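Long-range contacts in designed Anbu Protein (Synthetic construct, PDB 5LOY), which is a consensus-designed ancestral beta subunit of the proteasome family that forms a helical assembly and probably cleaves peptide bonds as an N-terminal nucleophile hydrolase: residues R31-V35 against V45-A49; A57-L62 against A89-V93; N109-L114 against L125-P130. Residue numbers count along the deposited sequence, not the author numbering.

How the contacts relate
Contacts 1 and 3 are buried pairings in one five-stranded sheet; contact 2, partly buried between two helices on that sheet, has its centre about 19 Å from that of the chain. Neighbouring strands 42-50 and 110-118 join the first two: Leu47 N lies 2.9 Å from Ile113 O, a probable hydrogen bond. Helix 57-62 meets the sheet through Val58 CG1, 3.8 Å from Phe112 CZ, and Ile59 CD1, 3.2 Å from Leu46 CD2; segment 89-93 places Leu90 CD2 3.4 Å from Tyr129 O. Backbone hydrogen bonds and apolar side chains hold the sheet contacts; contact 3 adds a Ser111 OG bond and a water, contact 1 carries Lys32 toward Thr1; contact 2 is mainly apolar, without hydrogen bonds.

Contact 1. Residues R31-V35 against V45-A49; sequences RKMHV and VLLTA
Build residues 33-35 and 45-49 extended and antiparallel: the strands run at 159°, with axes 4.7 Å apart at closest. Met33 faces Leu47 (CA-CA 4.7 Å) and Val35 faces Val45 (CA-CA 4.6 Å) as non-hydrogen-bonded pairs; His34 and Leu46, 5.1 Å apart at CA, form the hydrogen-bonded pair between them. Lys32, just before the strand, is the exception to the extended backbone, with phi/psi of -116/8.

Three backbone hydrogen bonds set the register. His34 N donates to Leu46 O at 2.9 Å, Leu46 N to His34 O at 2.8 Å, and Thr48 N to Lys32 O at 3.1 Å. That last carbonyl also takes a CA-H...O contact, Leu47 CA to Lys32 O at 3.2 Å.

The strands belong to the hairpin 33-38/42-50 at one margin of a sheet in the layered proteasome-type fold. Lys32 (m, t, t, m) extends its amine to Thr20 OG1 and, weakly, to Thr1 OG1, consistent with the lysine beside the N-terminal threonine of proteasomal active sites.

Apolar contacts occupy the face of Met33, Val35, Val45 and Leu47; Met33 and Val45 touch both Phe14 and Leu194, Val35 touches Leu194. Met33, t at chi1 and chi2, brings its CG to 3.8 Å from CD2 of Leu47 (m, t) and 4.0 Å from Val45 CG1. On the other face His34, m, brings CD2 to 3.9 Å from Thr48 CG2.

Contact 2. Residues A57-L62 against A89-V93; sequences AVISLL and ALREV
Residues 57-62, at the end of helix 52-62, cross residues 89-93 of helix 79-94 at 120°, the axes approaching to 9.0 Å; no hydrogen bond passes between them. The backbones come closest at Val58 and Ala89, whose CA atoms are 5.7 Å apart. Val58 is t, which puts CG1 4.1 Å from Ala89 CB and CG2 4.1 Å from Leu90 CD1 and 4.0 Å from Val93 CG2. Val93, also t, reaches back with CG1 to Ala57 CB at 3.9 Å. One turn on from Ala57, Leu61 (t, p) lays its CD2 3.7 Å from Ala89 O and 4.0 Å from each of Ala89 CB, Val93 CG2 and Glu92 CD. Leu62 (m, t) points sideways from its CA but swings CD2 to 4.0 Å from Ala89 CB, so the small Ala89 is met by three larger neighbours. Val58 and Leu90 also touch Phe112 of strand 110-118, in the sheet the helices cover. This is helix-helix packing within one outer layer of the four-layer alpha-beta-beta-alpha fold of proteasome subunits.

Contact 3. Residues N109-L114 against L125-P130; sequences NASFIL and LFLIYP
Strand 125-128 pairs antiparallel with strand 110-114, at 171° with axes 4.7 Å apart, as arms of the hairpin 110-118/124-128. Leu125 (t, p) leads off, its CD1 3.8 Å from Ile113 CG2. Phe126 makes a hydrogen-bonded pair with Leu114: Phe126 N gives to Leu114 O at 2.7 Å, and Leu114 N to Phe126 O at 2.9 Å. With chi1 m, its ring presents an edge to Leu114 O. Leu127 faces Ile113 in a non-hydrogen-bonded pair (CA-CA 4.7 Å); its t, p rotamer puts CD1 4.1 Å from Ile113 CG1. Ile128 pairs with Phe112 through Ile128 N to Phe112 O, 2.8 Å, and Phe112 N to Ile128 O, 3.2 Å; Ser111 OG donates to the same Ile128 O at 3.2 Å. Ile128 CD1 packs 3.8 Å from Leu114 CB. Tyr129 points away, and Pro130 bends the chain (phi/psi -50/-38), keeping a CA-H...O contact from its CA to Ala110 O at 3.3 Å. A water accepts from Ala110 N (3.2 Å) and donates to Pro130 O (3.0 Å) and Asn109 OD1 (3.3 Å). Direct pairing thus gives way to a water bridge where proline, lacking an N-H, ends the regular bonding; elsewhere Phe112, Leu114, Phe126 and Ile128 lie on the helix-facing side, Leu114 and Phe126 touching helix 79-94, and Ile113 and Leu127 pack against Ile146 of the other sheet.

Contact 1. Residues R31-V35 against V45-A49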
loop_
_atom_site.group_PDB
_atom_site.type_symbol
_atom_site.label_atom_id
_atom_site.label_comp_id
_atom_site.label_asym_id
_atom_site.label_seq_id
_atom_site.Cartn_x
_atom_site.Cartn_y
_atom_site.Cartn_z
ATOM N N ARG A 31 15.869 -13.908 -10.146
ATOM C CA ARG A 31 16.507 -13.377 -8.932
ATOM C C ARG A 31 16.794 -11.859 -9.083
ATOM O O ARG A 31 17.239 -11.432 -10.132
ATOM C CB ARG A 31 17.811 -14.163 -8.714
ATOM C CG ARG A 31 18.529 -13.936 -7.390
ATOM C CD ARG A 31 19.923 -14.585 -7.365
ATOM N NE ARG A 31 20.196 -15.215 -6.064
ATOM C CZ ARG A 31 19.993 -16.504 -5.779
ATOM N NH1 ARG A 31 19.528 -17.349 -6.686
ATOM N NH2 ARG A 31 20.265 -16.953 -4.565
ATOM N N LYS A 32 16.562 -11.070 -8.037
ATOM C CA LYS A 32 16.753 -9.628 -8.103
ATOM C C LYS A 32 17.834 -9.065 -7.187
ATOM O O LYS A 32 17.987 -7.852 -7.081
ATOM C CB LYS A 32 15.432 -8.947 -7.791
ATOM C CG LYS A 32 14.325 -9.332 -8.771
ATOM C CD LYS A 32 12.996 -8.802 -8.279
ATOM C CE LYS A 32 11.797 -9.441 -8.976
ATOM N NZ LYS A 32 11.792 -9.122 -10.426
ATOM N N MET A 33 18.592 -9.948 -6.543
ATOM C CA MET A 33 19.659 -9.589 -5.624
ATOM C C MET A 33 20.976 -10.029 -6.229
ATOM O O MET A 33 21.113 -11.190 -6.655
ATOM C CB MET A 33 19.449 -10.274 -4.276
ATOM C CG MET A 33 20.511 -9.966 -3.224
ATOM S SD MET A 33 20.231 -10.747 -1.621
ATOM C CE MET A 33 18.800 -9.830 -1.061
ATOM N N HIS A 34 21.934 -9.092 -6.273
ATOM C CA HIS A 34 23.273 -9.325 -6.823
ATOM C C HIS A 34 24.319 -8.823 -5.818
ATOM O O HIS A 34 24.234 -7.701 -5.322
ATOM C CB HIS A 34 23.457 -8.598 -8.159
ATOM C CG HIS A 34 22.366 -8.863 -9.143
ATOM N ND1 HIS A 34 22.481 -9.793 -10.156
ATOM C CD2 HIS A 34 21.120 -8.338 -9.255
ATOM C CE1 HIS A 34 21.360 -9.820 -10.858
ATOM N NE2 HIS A 34 20.517 -8.950 -10.328
ATOM N N VAL A 35 25.316 -9.656 -5.554
ATOM C CA VAL A 35 26.299 -9.399 -4.531
ATOM C C VAL A 35 27.713 -9.322 -5.121
ATOM O O VAL A 35 28.133 -10.178 -5.888
ATOM C CB VAL A 35 26.242 -10.497 -3.460
ATOM C CG1 VAL A 35 27.302 -10.259 -2.396
ATOM C CG2 VAL A 35 24.859 -10.535 -2.836
ATOM N N VAL A 45 25.778 -4.790 -2.277
ATOM C CA VAL A 45 24.584 -5.517 -2.669
ATOM C C VAL A 45 23.695 -4.631 -3.510
ATOM O O VAL A 45 23.432 -3.496 -3.127
ATOM C CB VAL A 45 23.753 -5.935 -1.453
ATOM C CG1 VAL A 45 22.561 -6.768 -1.896
ATOM C CG2 VAL A 45 24.604 -6.705 -0.467
ATOM N N LEU A 46 23.244 -5.163 -4.647
ATOM C CA LEU A 46 22.403 -4.437 -5.603
ATOM C C LEU A 46 21.056 -5.150 -5.810
ATOM O O LEU A 46 21.024 -6.330 -6.134
ATOM C CB LEU A 46 23.153 -4.303 -6.929
ATOM C CG LEU A 46 22.439 -3.626 -8.105
ATOM C CD1 LEU A 46 22.212 -2.145 -7.835
ATOM C CD2 LEU A 46 23.248 -3.790 -9.372
ATOM N N LEU A 47 19.953 -4.441 -5.595
ATOM C CA LEU A 47 18.622 -4.976 -5.830
ATOM C C LEU A 47 18.018 -4.226 -7.011
ATOM O O LEU A 47 18.147 -2.999 -7.097
ATOM C CB LEU A 47 17.727 -4.802 -4.599
ATOM C CG LEU A 47 18.288 -5.200 -3.236
ATOM C CD1 LEU A 47 17.287 -4.883 -2.130
ATOM C CD2 LEU A 47 18.676 -6.671 -3.174
ATOM N N THR A 48 17.321 -4.976 -7.867
ATOM C CA THR A 48 16.745 -4.457 -9.091
ATOM C C THR A 48 15.201 -4.452 -9.154
ATOM O O THR A 48 14.535 -5.300 -8.565
ATOM C CB THR A 48 17.245 -5.267 -10.296
ATOM O OG1 THR A 48 16.699 -6.587 -10.258
ATOM C CG2 THR A 48 18.746 -5.357 -10.273
ATOM N N ALA A 49 14.644 -3.508 -9.902
ATOM C CA ALA A 49 13.206 -3.489 -10.182
ATOM C C ALA A 49 12.917 -2.823 -11.518
ATOM O O ALA A 49 13.691 -1.984 -11.986
ATOM C CB ALA A 49 12.486 -2.749 -9.091
#

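Contact 2. Residues A57-L62 against A89-V93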
loop_
_atom_site.group_PDB
_atom_site.type_symbol
_atom_site.label_atom_id
_atom_site.label_comp_id
_atom_site.label_asym_id
_atom_site.label_seq_id
_atom_site.Cartn_x
_atom_site.Cartn_y
_atom_site.Cartn_z
ATOM N N ALA A 57 20.597 -5.381 -18.741
ATOM C CA ALA A 57 21.573 -4.631 -19.519
ATOM C C ALA A 57 22.443 -3.722 -18.626
ATOM O O ALA A 57 23.627 -3.539 -18.892
ATOM C CB ALA A 57 20.893 -3.828 -20.595
ATOM N N VAL A 58 21.862 -3.198 -17.554
ATOM C CA VAL A 58 22.625 -2.437 -16.571
ATOM C C VAL A 58 23.646 -3.326 -15.883
ATOM O O VAL A 58 24.838 -3.007 -15.867
ATOM C CB VAL A 58 21.715 -1.806 -15.534
ATOM C CG1 VAL A 58 22.518 -1.235 -14.381
ATOM C CG2 VAL A 58 20.908 -0.699 -16.188
ATOM N N ILE A 59 23.185 -4.449 -15.337
ATOM C CA ILE A 59 24.081 -5.405 -14.713
ATOM C C ILE A 59 25.210 -5.813 -15.665
ATOM O O ILE A 59 26.354 -5.903 -15.254
ATOM C CB ILE A 59 23.352 -6.663 -14.271
ATOM C CG1 ILE A 59 22.307 -6.354 -13.200
ATOM C CG2 ILE A 59 24.319 -7.680 -13.713
ATOM C CD1 ILE A 59 22.862 -5.595 -12.021
ATOM N N SER A 60 24.898 -6.046 -16.931
ATOM C CA SER A 60 25.915 -6.477 -17.894
ATOM C C SER A 60 26.969 -5.400 -18.087
ATOM O O SER A 60 28.142 -5.699 -18.254
ATOM C CB SER A 60 25.287 -6.792 -19.241
ATOM O OG SER A 60 26.257 -7.207 -20.186
ATOM N N LEU A 61 26.542 -4.148 -18.060
ATOM C CA LEU A 61 27.445 -3.013 -18.225
ATOM C C LEU A 61 28.390 -2.862 -17.012
ATOM O O LEU A 61 29.545 -2.551 -17.178
ATOM C CB LEU A 61 26.605 -1.750 -18.403
ATOM C CG LEU A 61 27.164 -0.551 -19.119
ATOM C CD1 LEU A 61 27.865 -0.947 -20.396
ATOM C CD2 LEU A 61 26.020 0.395 -19.435
ATOM N N LEU A 62 27.868 -3.065 -15.798
ATOM C CA LEU A 62 28.635 -2.957 -14.557
ATOM C C LEU A 62 29.638 -4.068 -14.369
ATOM O O LEU A 62 30.532 -3.917 -13.564
ATOM C CB LEU A 62 27.707 -2.968 -13.332
ATOM C CG LEU A 62 26.773 -1.771 -13.265
ATOM C CD1 LEU A 62 25.696 -1.960 -12.214
ATOM C CD2 LEU A 62 27.556 -0.494 -13.018
ATOM N N ALA A 89 25.239 3.901 -15.645
ATOM C CA ALA A 89 24.980 2.718 -16.454
ATOM C C ALA A 89 23.519 2.697 -16.914
ATOM O O ALA A 89 23.226 2.405 -18.066
ATOM C CB ALA A 89 25.314 1.463 -15.655
ATOM N N LEU A 90 22.621 3.003 -15.991
ATOM C CA LEU A 90 21.228 3.139 -16.318
ATOM C C LEU A 90 20.996 4.172 -17.419
ATOM O O LEU A 90 20.253 3.906 -18.353
ATOM C CB LEU A 90 20.439 3.490 -15.062
ATOM C CG LEU A 90 18.930 3.672 -15.221
ATOM C CD1 LEU A 90 18.271 2.463 -15.869
ATOM C CD2 LEU A 90 18.281 3.937 -13.868
ATOM N N ARG A 91 21.625 5.342 -17.346
ATOM C CA ARG A 91 21.444 6.335 -18.408
ATOM C C ARG A 91 22.001 5.900 -19.743
ATOM O O ARG A 91 21.417 6.210 -20.781
ATOM C CB ARG A 91 22.110 7.638 -18.063
ATOM C CG ARG A 91 21.340 8.452 -17.068
ATOM C CD ARG A 91 22.293 9.429 -16.429
ATOM N NE ARG A 91 21.632 10.229 -15.412
ATOM C CZ ARG A 91 22.274 10.923 -14.482
ATOM N NH1 ARG A 91 23.607 10.894 -14.435
ATOM N NH2 ARG A 91 21.583 11.633 -13.592
ATOM N N GLU A 92 23.147 5.226 -19.719
ATOM C CA GLU A 92 23.752 4.698 -20.931
ATOM C C GLU A 92 22.792 3.686 -21.582
ATOM O O GLU A 92 22.577 3.733 -22.780
ATOM C CB GLU A 92 25.138 4.085 -20.638
ATOM C CG GLU A 92 25.936 3.625 -21.864
ATOM C CD GLU A 92 27.443 3.392 -21.594
ATOM O OE1 GLU A 92 28.005 4.027 -20.666
ATOM O OE2 GLU A 92 28.082 2.577 -22.325
ATOM N N VAL A 93 22.199 2.794 -20.800
ATOM C CA VAL A 93 21.261 1.816 -21.353
ATOM C C VAL A 93 19.991 2.469 -21.926
ATOM O O VAL A 93 19.546 2.105 -23.008
ATOM C CB VAL A 93 20.903 0.751 -20.303
ATOM C CG1 VAL A 93 19.750 -0.114 -20.779
ATOM C CG2 VAL A 93 22.126 -0.091 -19.987
#

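Contact 3. Residues N109-L114 against L125-P130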
loop_
_atom_site.group_PDB
_atom_site.type_symbol
_atom_site.label_atom_id
_atom_site.label_comp_id
_atom_site.label_asym_id
_atom_site.label_seq_id
_atom_site.Cartn_x
_atom_site.Cartn_y
_atom_site.Cartn_z
ATOM N N ASN A 109 11.416 1.549 -18.024
ATOM C CA ASN A 109 12.047 2.092 -16.821
ATOM C C ASN A 109 12.480 1.067 -15.799
ATOM O O ASN A 109 11.910 -0.017 -15.710
ATOM C CB ASN A 109 11.137 3.094 -16.125
ATOM C CG ASN A 109 11.147 4.448 -16.797
ATOM O OD1 ASN A 109 11.879 4.688 -17.739
ATOM N ND2 ASN A 109 10.303 5.328 -16.313
ATOM N N ALA A 110 13.488 1.447 -15.017
ATOM C CA ALA A 110 14.065 0.571 -14.017
ATOM C C ALA A 110 14.572 1.362 -12.842
ATOM O O ALA A 110 14.709 2.570 -12.894
ATOM C CB ALA A 110 15.197 -0.241 -14.620
ATOM N N SER A 111 14.872 0.652 -11.778
ATOM C CA SER A 111 15.120 1.285 -10.497
ATOM C C SER A 111 15.948 0.343 -9.607
ATOM O O SER A 111 15.817 -0.872 -9.718
ATOM C CB SER A 111 13.763 1.585 -9.857
ATOM O OG SER A 111 13.950 2.459 -8.795
ATOM N N PHE A 112 16.782 0.887 -8.722
ATOM C CA PHE A 112 17.683 0.050 -7.945
ATOM C C PHE A 112 17.848 0.513 -6.507
ATOM O O PHE A 112 17.665 1.694 -6.181
ATOM C CB PHE A 112 19.065 0.039 -8.589
ATOM C CG PHE A 112 19.070 -0.373 -10.046
ATOM C CD1 PHE A 112 18.828 0.553 -11.042
ATOM C CD2 PHE A 112 19.309 -1.686 -10.402
ATOM C CE1 PHE A 112 18.811 0.179 -12.363
ATOM C CE2 PHE A 112 19.310 -2.061 -11.713
ATOM C CZ PHE A 112 19.062 -1.131 -12.700
ATOM N N ILE A 113 18.266 -0.424 -5.662
ATOM C CA ILE A 113 18.740 -0.121 -4.328
ATOM C C ILE A 113 20.143 -0.663 -4.200
ATOM O O ILE A 113 20.411 -1.799 -4.614
ATOM C CB ILE A 113 17.867 -0.790 -3.266
ATOM C CG1 ILE A 113 16.550 -0.033 -3.159
ATOM C CG2 ILE A 113 18.563 -0.801 -1.908
ATOM C CD1 ILE A 113 15.497 -0.767 -2.341
ATOM N N LEU A 114 21.046 0.145 -3.664
ATOM C CA LEU A 114 22.446 -0.214 -3.611
ATOM C C LEU A 114 22.919 0.060 -2.223
ATOM O O LEU A 114 22.767 1.169 -1.720
ATOM C CB LEU A 114 23.261 0.638 -4.591
ATOM C CG LEU A 114 24.771 0.364 -4.534
ATOM C CD1 LEU A 114 25.089 -0.922 -5.259
ATOM C CD2 LEU A 114 25.572 1.475 -5.152
ATOM N N LEU A 125 23.563 3.120 2.330
ATOM C CA LEU A 125 22.426 2.620 1.583
ATOM C C LEU A 125 21.869 3.710 0.661
ATOM O O LEU A 125 21.603 4.835 1.123
ATOM C CB LEU A 125 21.345 2.196 2.559
ATOM C CG LEU A 125 20.087 1.596 1.932
ATOM C CD1 LEU A 125 20.442 0.282 1.245
ATOM C CD2 LEU A 125 18.991 1.374 2.968
ATOM N N PHE A 126 21.674 3.366 -0.620
ATOM C CA PHE A 126 21.224 4.322 -1.646
ATOM C C PHE A 126 20.027 3.829 -2.441
ATOM O O PHE A 126 19.844 2.619 -2.599
ATOM C CB PHE A 126 22.337 4.589 -2.645
ATOM C CG PHE A 126 23.506 5.308 -2.064
ATOM C CD1 PHE A 126 24.461 4.619 -1.361
ATOM C CD2 PHE A 126 23.647 6.671 -2.207
ATOM C CE1 PHE A 126 25.544 5.286 -0.819
ATOM C CE2 PHE A 126 24.725 7.349 -1.649
ATOM C CZ PHE A 126 25.668 6.653 -0.949
ATOM N N LEU A 127 19.236 4.776 -2.950
ATOM C CA LEU A 127 18.142 4.492 -3.891
ATOM C C LEU A 127 18.463 5.172 -5.205
ATOM O O LEU A 127 18.724 6.379 -5.221
ATOM C CB LEU A 127 16.833 5.023 -3.346
ATOM C CG LEU A 127 15.590 4.980 -4.240
ATOM C CD1 LEU A 127 15.229 3.568 -4.628
ATOM C CD2 LEU A 127 14.399 5.596 -3.521
ATOM N N ILE A 128 18.484 4.409 -6.297
ATOM C CA ILE A 128 18.744 4.988 -7.613
ATOM C C ILE A 128 17.446 5.061 -8.382
ATOM O O ILE A 128 16.769 4.049 -8.594
ATOM C CB ILE A 128 19.784 4.199 -8.422
ATOM C CG1 ILE A 128 21.148 4.258 -7.755
ATOM C CG2 ILE A 128 19.959 4.794 -9.791
ATOM C CD1 ILE A 128 21.359 3.184 -6.727
ATOM N N TYR A 129 17.095 6.268 -8.784
ATOM C CA TYR A 129 15.838 6.502 -9.456
ATOM C C TYR A 129 15.911 6.171 -10.941
ATOM O O TYR A 129 16.993 6.080 -11.503
ATOM C CB TYR A 129 15.456 7.980 -9.305
ATOM C CG TYR A 129 15.113 8.450 -7.908
ATOM C CD1 TYR A 129 14.087 7.851 -7.164
ATOM C CD2 TYR A 129 15.757 9.547 -7.371
ATOM C CE1 TYR A 129 13.759 8.313 -5.902
ATOM C CE2 TYR A 129 15.431 10.029 -6.123
ATOM C CZ TYR A 129 14.440 9.411 -5.392
ATOM O OH TYR A 129 14.152 9.937 -4.153
ATOM N N PRO A 130 14.755 6.043 -11.594
ATOM C CA PRO A 130 14.684 5.820 -13.032
ATOM C C PRO A 130 15.504 6.762 -13.859
ATOM O O PRO A 130 16.059 6.347 -14.855
ATOM C CB PRO A 130 13.203 6.030 -13.333
ATOM C CG PRO A 130 12.517 5.531 -12.109
ATOM C CD PRO A 130 13.418 5.930 -10.971
HETATM O O HOH W 1 14.729 4.093 -16.262
#